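Side-chain contacts in Tat (Twin-arginine translocation) pathway signal sequence containing protein (Mycobacterium tuberculosis, PDB 5IMU), which is of unknown function, a conserved mycobacterial protein probably carrying a twin-arginine export signal, here as a C-terminal piece joining an alpha/beta part to a helical bundle: residues P126-V129 and E130-R134; S137-R140 and I141-A144; H181-T184 and A185-D188; E196-D200 and E201-L205. All blocks are in the same frame, centred on the assembly; numbering follows the deposited sequence.

Contact 1 of 4, residues P126-V129 and E130-R134; sequences PTLV and EAVRR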
# COMPACT_ATOMS: atom_id res chain seq x y z
N PRO A 126 -9.91 -17.35 -10.22
CA PRO A 126 -9.76 -17.21 -11.68
C PRO A 126 -9.25 -15.84 -12.11
O PRO A 126 -8.51 -15.74 -13.09
CB PRO A 126 -11.18 -17.47 -12.20
CG PRO A 126 -11.78 -18.38 -11.19
CD PRO A 126 -11.21 -17.94 -9.86
N THR A 127 -9.64 -14.78 -11.39
CA THR A 127 -9.17 -13.44 -11.74
C THR A 127 -7.66 -13.33 -11.60
O THR A 127 -6.98 -12.76 -12.47
CB THR A 127 -9.86 -12.40 -10.85
OG1 THR A 127 -11.27 -12.41 -11.10
CG2 THR A 127 -9.32 -11.01 -11.13
N LEU A 128 -7.10 -13.88 -10.51
CA LEU A 128 -5.65 -13.82 -10.32
C LEU A 128 -4.92 -14.64 -11.37
O LEU A 128 -3.90 -14.21 -11.90
CB LEU A 128 -5.30 -14.30 -8.91
CG LEU A 128 -3.86 -14.18 -8.38
CD1 LEU A 128 -3.87 -14.17 -6.86
CD2 LEU A 128 -2.95 -15.30 -8.88
N VAL A 129 -5.44 -15.84 -11.68
CA VAL A 129 -4.77 -16.70 -12.65
C VAL A 129 -4.78 -16.06 -14.04
O VAL A 129 -3.80 -16.15 -14.78
CB VAL A 129 -5.43 -18.10 -12.66
CG1 VAL A 129 -4.84 -18.96 -13.76
CG2 VAL A 129 -5.24 -18.76 -11.30
N GLU A 130 -5.90 -15.41 -14.40
CA GLU A 130 -5.96 -14.70 -15.67
C GLU A 130 -4.97 -13.55 -15.70
O GLU A 130 -4.29 -13.33 -16.71
CB GLU A 130 -7.38 -14.19 -15.92
CG GLU A 130 -8.23 -15.08 -16.82
CD GLU A 130 -7.60 -15.28 -18.19
OE1 GLU A 130 -7.12 -16.40 -18.46
OE2 GLU A 130 -7.59 -14.32 -18.99
N ALA A 131 -4.87 -12.79 -14.60
CA ALA A 131 -3.93 -11.68 -14.56
C ALA A 131 -2.50 -12.15 -14.75
O ALA A 131 -1.72 -11.51 -15.46
CB ALA A 131 -4.08 -10.92 -13.23
N VAL A 132 -2.14 -13.27 -14.13
CA VAL A 132 -0.80 -13.82 -14.30
C VAL A 132 -0.59 -14.28 -15.74
O VAL A 132 0.47 -14.06 -16.33
CB VAL A 132 -0.56 -14.96 -13.29
CG1 VAL A 132 0.75 -15.68 -13.61
CG2 VAL A 132 -0.53 -14.41 -11.87
N ARG A 133 -1.61 -14.92 -16.33
CA ARG A 133 -1.47 -15.43 -17.69
C ARG A 133 -1.16 -14.32 -18.68
O ARG A 133 -0.33 -14.49 -19.58
CB ARG A 133 -2.74 -16.17 -18.11
CG ARG A 133 -2.69 -16.70 -19.54
CD ARG A 133 -3.98 -17.39 -19.95
NE ARG A 133 -5.07 -16.45 -20.17
CZ ARG A 133 -5.24 -15.74 -21.29
NH1 ARG A 133 -4.39 -15.87 -22.29
NH2 ARG A 133 -6.27 -14.91 -21.40
N ARG A 134 -1.80 -13.16 -18.52
CA ARG A 134 -1.73 -12.10 -19.51
C ARG A 134 -0.59 -11.11 -19.28
O ARG A 134 -0.46 -10.16 -20.05
CB ARG A 134 -3.07 -11.35 -19.55
CG ARG A 134 -4.24 -12.21 -20.03
CD ARG A 134 -5.57 -11.45 -20.03
NE ARG A 134 -5.55 -10.28 -20.90
CZ ARG A 134 -6.61 -9.53 -21.16
NH1 ARG A 134 -7.78 -9.82 -20.62
NH2 ARG A 134 -6.50 -8.48 -21.97

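Contact 2 of 4, residues S137-R140 and I141-A144; sequences SLPR and IAQA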
# COMPACT_ATOMS: atom_id res chain seq x y z
N SER A 137 5.65 -9.65 -18.16
CA SER A 137 6.82 -9.20 -17.43
C SER A 137 7.05 -9.93 -16.11
O SER A 137 8.07 -9.68 -15.45
CB SER A 137 6.72 -7.69 -17.16
OG SER A 137 5.50 -7.38 -16.50
N LEU A 138 6.15 -10.83 -15.71
CA LEU A 138 6.27 -11.50 -14.43
C LEU A 138 7.46 -12.47 -14.43
O LEU A 138 7.83 -13.01 -15.47
CB LEU A 138 4.99 -12.27 -14.11
CG LEU A 138 4.02 -11.80 -13.02
CD1 LEU A 138 4.24 -10.35 -12.62
CD2 LEU A 138 2.58 -12.02 -13.49
N PRO A 139 8.07 -12.71 -13.27
CA PRO A 139 9.13 -13.71 -13.19
C PRO A 139 8.57 -15.13 -13.20
O PRO A 139 7.37 -15.35 -13.02
CB PRO A 139 9.81 -13.40 -11.85
CG PRO A 139 8.72 -12.82 -11.02
CD PRO A 139 7.86 -12.03 -11.98
N ARG A 140 9.47 -16.09 -13.41
CA ARG A 140 9.05 -17.48 -13.56
C ARG A 140 8.31 -17.99 -12.32
O ARG A 140 7.38 -18.79 -12.43
CB ARG A 140 10.26 -18.37 -13.87
CG ARG A 140 9.96 -19.86 -13.87
CD ARG A 140 11.18 -20.69 -14.28
NE ARG A 140 11.43 -20.62 -15.72
CZ ARG A 140 12.53 -21.08 -16.31
NH1 ARG A 140 13.50 -21.63 -15.59
NH2 ARG A 140 12.68 -20.97 -17.63
N ILE A 141 8.71 -17.52 -11.13
CA ILE A 141 8.09 -18.01 -9.90
C ILE A 141 6.60 -17.70 -9.88
O ILE A 141 5.80 -18.48 -9.36
CB ILE A 141 8.80 -17.42 -8.67
CG1 ILE A 141 8.24 -18.04 -7.39
CG2 ILE A 141 8.68 -15.90 -8.62
CD1 ILE A 141 8.48 -19.53 -7.27
N ALA A 142 6.19 -16.57 -10.47
CA ALA A 142 4.77 -16.22 -10.50
C ALA A 142 3.99 -17.21 -11.36
O ALA A 142 2.91 -17.67 -10.96
CB ALA A 142 4.59 -14.79 -11.01
N GLN A 143 4.51 -17.54 -12.54
CA GLN A 143 3.86 -18.55 -13.37
C GLN A 143 3.87 -19.91 -12.68
O GLN A 143 2.96 -20.72 -12.90
CB GLN A 143 4.55 -18.65 -14.73
CG GLN A 143 4.61 -17.34 -15.51
CD GLN A 143 3.25 -16.82 -15.92
OE1 GLN A 143 2.27 -17.56 -15.96
NE2 GLN A 143 3.18 -15.53 -16.23
N ALA A 144 4.86 -20.17 -11.83
CA ALA A 144 5.03 -21.50 -11.27
C ALA A 144 4.04 -21.79 -10.15
O ALA A 144 3.55 -22.92 -10.03
CB ALA A 144 6.47 -21.67 -10.76
O HOH W 1 5.63 -14.10 -17.11

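Contact 3 of 4, residues H181-T184 and A185-D188; sequences HELT and AVGD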
# COMPACT_ATOMS: atom_id res chain seq x y z
N HIS A 181 8.76 6.18 -12.04
CA HIS A 181 8.55 4.74 -12.13
C HIS A 181 7.47 4.42 -13.16
O HIS A 181 6.60 5.23 -13.47
CB HIS A 181 8.15 4.18 -10.77
CG HIS A 181 7.03 4.92 -10.12
ND1 HIS A 181 7.14 6.23 -9.69
CD2 HIS A 181 5.76 4.53 -9.81
CE1 HIS A 181 5.99 6.61 -9.16
NE2 HIS A 181 5.14 5.61 -9.22
N GLU A 182 7.54 3.20 -13.69
CA GLU A 182 6.52 2.70 -14.61
C GLU A 182 5.44 1.98 -13.81
O GLU A 182 5.75 1.10 -12.99
CB GLU A 182 7.13 1.75 -15.64
CG GLU A 182 8.13 2.40 -16.58
CD GLU A 182 7.47 3.27 -17.63
OE1 GLU A 182 6.24 3.17 -17.81
OE2 GLU A 182 8.19 4.06 -18.28
N LEU A 183 4.18 2.36 -14.03
CA LEU A 183 3.08 1.65 -13.40
C LEU A 183 3.05 0.18 -13.79
O LEU A 183 2.47 -0.64 -13.07
CB LEU A 183 1.74 2.29 -13.76
CG LEU A 183 1.36 3.63 -13.12
CD1 LEU A 183 -0.12 3.87 -13.34
CD2 LEU A 183 1.70 3.66 -11.64
N THR A 184 3.65 -0.16 -14.94
CA THR A 184 3.83 -1.56 -15.31
C THR A 184 4.54 -2.33 -14.21
O THR A 184 4.08 -3.40 -13.79
CB THR A 184 4.62 -1.63 -16.62
OG1 THR A 184 3.73 -1.45 -17.73
CG2 THR A 184 5.34 -2.97 -16.75
N ALA A 185 5.67 -1.81 -13.73
CA ALA A 185 6.41 -2.49 -12.67
C ALA A 185 5.65 -2.48 -11.36
O ALA A 185 5.76 -3.43 -10.57
CB ALA A 185 7.79 -1.85 -12.50
N VAL A 186 4.87 -1.43 -11.10
CA VAL A 186 4.05 -1.40 -9.89
C VAL A 186 2.99 -2.50 -9.94
O VAL A 186 2.73 -3.18 -8.93
CB VAL A 186 3.42 -0.01 -9.71
CG1 VAL A 186 2.43 -0.02 -8.56
CG2 VAL A 186 4.50 1.04 -9.48
N GLY A 187 2.37 -2.69 -11.10
CA GLY A 187 1.39 -3.76 -11.24
C GLY A 187 1.99 -5.13 -10.95
O GLY A 187 1.37 -5.95 -10.28
N ASP A 188 3.20 -5.38 -11.45
CA ASP A 188 3.89 -6.63 -11.13
C ASP A 188 4.10 -6.77 -9.63
O ASP A 188 3.89 -7.85 -9.06
CB ASP A 188 5.23 -6.69 -11.87
CG ASP A 188 5.06 -6.91 -13.37
OD1 ASP A 188 3.91 -6.86 -13.86
OD2 ASP A 188 6.08 -7.12 -14.05

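Contact 4 of 4, residues E196-D200 and E201-L205; sequences EALID and EQDYL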
# COMPACT_ATOMS: atom_id res chain seq x y z
N GLU A 196 1.98 -13.75 -2.43
CA GLU A 196 2.61 -14.01 -1.14
C GLU A 196 1.59 -14.00 -0.01
O GLU A 196 1.62 -14.86 0.87
CB GLU A 196 3.72 -12.99 -0.85
CG GLU A 196 4.34 -13.19 0.53
CD GLU A 196 5.58 -12.34 0.77
OE1 GLU A 196 6.66 -12.72 0.28
OE2 GLU A 196 5.47 -11.30 1.45
N ALA A 197 0.68 -13.02 -0.01
CA ALA A 197 -0.37 -13.00 1.00
C ALA A 197 -1.22 -14.26 0.92
O ALA A 197 -1.69 -14.77 1.95
CB ALA A 197 -1.23 -11.75 0.83
N LEU A 198 -1.43 -14.78 -0.29
CA LEU A 198 -2.23 -15.99 -0.46
C LEU A 198 -1.56 -17.19 0.19
O LEU A 198 -2.19 -17.92 0.96
CB LEU A 198 -2.47 -16.23 -1.96
CG LEU A 198 -3.75 -16.92 -2.41
CD1 LEU A 198 -4.97 -16.34 -1.70
CD2 LEU A 198 -3.90 -16.79 -3.92
N ILE A 199 -0.27 -17.41 -0.09
CA ILE A 199 0.40 -18.57 0.50
C ILE A 199 0.59 -18.40 2.00
O ILE A 199 0.79 -19.39 2.71
CB ILE A 199 1.75 -18.86 -0.19
CG1 ILE A 199 2.76 -17.74 0.06
CG2 ILE A 199 1.55 -19.08 -1.69
CD1 ILE A 199 4.16 -18.09 -0.44
N ASP A 200 0.50 -17.17 2.51
CA ASP A 200 0.54 -16.91 3.95
C ASP A 200 -0.84 -16.99 4.60
O ASP A 200 -0.95 -16.68 5.79
CB ASP A 200 1.14 -15.53 4.23
CG ASP A 200 2.64 -15.50 4.05
OD1 ASP A 200 3.27 -16.58 4.01
OD2 ASP A 200 3.21 -14.39 3.95
N GLU A 201 -1.87 -17.38 3.86
CA GLU A 201 -3.24 -17.48 4.37
C GLU A 201 -3.80 -16.13 4.80
O GLU A 201 -4.64 -16.05 5.70
CB GLU A 201 -3.35 -18.48 5.52
CG GLU A 201 -3.31 -19.93 5.11
CD GLU A 201 -3.57 -20.87 6.28
OE1 GLU A 201 -2.83 -21.86 6.42
OE2 GLU A 201 -4.51 -20.60 7.06
N GLN A 202 -3.34 -15.05 4.18
CA GLN A 202 -3.91 -13.72 4.42
C GLN A 202 -4.75 -13.31 3.21
O GLN A 202 -4.43 -12.38 2.47
CB GLN A 202 -2.80 -12.72 4.74
CG GLN A 202 -2.20 -12.92 6.13
CD GLN A 202 -1.04 -11.97 6.41
OE1 GLN A 202 -0.12 -11.85 5.61
NE2 GLN A 202 -1.09 -11.30 7.56
N ASP A 203 -5.85 -14.05 3.04
CA ASP A 203 -6.68 -13.91 1.84
C ASP A 203 -7.23 -12.50 1.68
O ASP A 203 -7.41 -12.03 0.55
CB ASP A 203 -7.83 -14.92 1.89
CG ASP A 203 -7.38 -16.33 1.59
OD1 ASP A 203 -6.22 -16.67 1.91
OD2 ASP A 203 -8.18 -17.11 1.03
N TYR A 204 -7.51 -11.80 2.78
CA TYR A 204 -7.99 -10.43 2.67
C TYR A 204 -6.90 -9.51 2.14
O TYR A 204 -7.20 -8.52 1.46
CB TYR A 204 -8.50 -9.93 4.01
CG TYR A 204 -7.43 -9.79 5.06
CD1 TYR A 204 -7.07 -10.88 5.86
CD2 TYR A 204 -6.77 -8.59 5.27
CE1 TYR A 204 -6.09 -10.76 6.82
CE2 TYR A 204 -5.79 -8.47 6.23
CZ TYR A 204 -5.46 -9.56 7.00
OH TYR A 204 -4.48 -9.44 7.96
N LEU A 205 -5.63 -9.81 2.43
CA LEU A 205 -4.54 -9.02 1.86
C LEU A 205 -4.37 -9.31 0.38
O LEU A 205 -4.16 -8.39 -0.42
CB LEU A 205 -3.23 -9.30 2.60
CG LEU A 205 -3.07 -8.73 4.01
CD1 LEU A 205 -1.66 -8.98 4.49
CD2 LEU A 205 -3.39 -7.25 4.02
O HOH W 2 1.71 -12.01 3.72

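Contact 1 of 4, residues P126-V129 and E130-R134
L128 touches V132 one turn further on in an i to i+4 contact along helix 124-133, a short alpha helix in the helical bundle that forms the second half of this chain. The two side chains lie side by side and point the same way, with CD2 of L128 3.9 Å from CG2 of V132. The valine torsion explains this: with CG1 anti to the backbone N (chi1 171°), CG2 sits beside that nitrogen and faces back toward the preceding turn. Branched apolar residues suit this stripe because other helices close over it: L128 meets L198 of helix 183-199, and V132 meets A146 of helix 140-151. On another side T127 and A131, small enough to let a helix come near, rest against L210 and Y213 of helix 203-216, while OG1 of T127 turns back to carbonyls at the helix start, chiefly that of E123. Regular backbone bonds tie the turns together, such as E130 N to P126 O at 2.9 Å. P126 lacks an N-H to give, which costs little in the first turn. The charged residues take the outer side, where E130 and R133 form a salt bridge. R133 grips side-on, with the carboxylate at the edge of its guanidinium: NE reaches OE1 of E130 at 2.7 Å, and NH2 of R133 meets the syn lone pair of OE2 of E130 at 2.8 Å.

Contact 2 of 4, residues S137-R140 and I141-A144
The methyl of A142 packs against L138, its CB 3.6 Å from the leucine CG and 4.0 Å from the leucine CB, so that the branch point rather than a methyl tip does the touching. A small residue suits A142's place, with L138 close on it, the P139 ring beside it and L192 of helix 183-199 covering it. On the next flank the proline presents its puckered corner: CG meets CG2 of I141 at 3.9 Å, the two side chains crossing at a slant. I141 brings that methyl round because CG1 is anti to the backbone N (chi1 -175°), which leaves CG2 between N and the carbonyl carbon. This is the start of helix 140-151, with P139 at the N-cap position; a proline suits a place whose own nitrogen needs no helical partner. Its carbonyl accepts a weak bond from A142 N, and the first full turn closes with A144 N to R140 O at 2.9 Å. L192 also lies on P139, while L162 and C166 of helix 157-177 cover I141. Q143, bent at chi2, aims its amide back: NE2 bonds to V132 O of helix 124-133 and to a water 3.0 Å away, and that water also lies 3.0 Å from L138 O.

Contact 3 of 4, residues H181-T184 and A185-D188
H181 lays the edge of its ring against V186 at the N-terminus of helix 183-199, a local contact in which a residue just ahead of the helix folds back over its first turn. From CB the chain leads to CG, which lies between the backbone N and the carbonyl carbon (chi1 51°), and this brings the imidazole over toward the helix. At the rim CD2 meets CG2 of V186 at 3.7 Å, the methyl lying near the ring plane. NE2 bonds to the carbonyl of L50, and the ring meets that of Y178 with planes at about 20°. A histidine suits this buried spot by pairing one polar ring atom with a backbone oxygen while a carbon edge packs on valine. V186 in turn reaches A51 and V174, tying the bundle helix to a loop after strand 44-48 and to helix 157-177. E182 holds the N-cap position, and its carbonyl accepts V186 N at 3.3 Å and, weakly, A185 N. Next L183 O takes G187 N at 2.8 Å, the glycine keeping this buried face slim. D188 N reaches T184 O at 3.2 Å to continue the turn. The carboxylate of D188, buried near the helix start, has two partners in the loop between helices 124-133 and 140-151: R135 forms a salt bridge to OD1 and S137 OG a hydrogen bond to OD2.

Contact 4 of 4, residues E196-D200 and E201-L205
A197 meets L205 across the corner between helices 183-199 and 203-216, CB to CB at 3.6 Å, and this is the tight part of the contact. The methyl also has Q202 O at 3.7 Å, so a small residue suits a position where the chain turns back on itself. Beside it L198 crosses D203 at a slant, its CD1 3.8 Å from OD1 of D203; the other aspartate oxygen forms a salt bridge with K152. L198 otherwise faces inward, onto A149 and V150 of helix 140-151. The outer side is looser and polar. D200 and Q202 touch only lightly, CB of D200 4.1 Å from OE1 of Q202, and a water bridges their polar ends by donating to OD2 of D200 and, at 2.6 Å, to OE1 of Q202. Both CG atoms sit beside their own backbone N (chi1 near -74°), which lets these polar groups of different length meet the same water. E201, with its chain extended beyond CG, is exposed, as befits a charged residue at the crest of a turn. It is also where the backbone leaves the helix, with phi at 63°. Two bonds run back into the last turn: Q202 N to A197 O at 2.8 Å, and E201 N to L198 O at 3.0 Å, the latter donor standing above the carbonyl plane. Together they make a Schellman motif ending one helix, with Q202 as N-cap of the next.

In the fold
The four contacts follow one another along the chain; all four fall within the DUF5631 range and lie in the helical bundle. Contacts 1 and 2 lie on successive helices, 124-133 and 140-151, with centres about 12 Å apart, and they touch. Contacts 3 and 4 sit at the two ends of helix 183-199, their centres about 21 Å apart, without touching. The ends of this helix reach the other two: D188 near the start bonds to S137 of contact 2, and L198 near the end packs on L128 of contact 1. Contact 4 then hands the chain on to helix 203-216. Helix starts, turns and ends are thus fixed locally, while the same residues join neighbouring helices into one bundle.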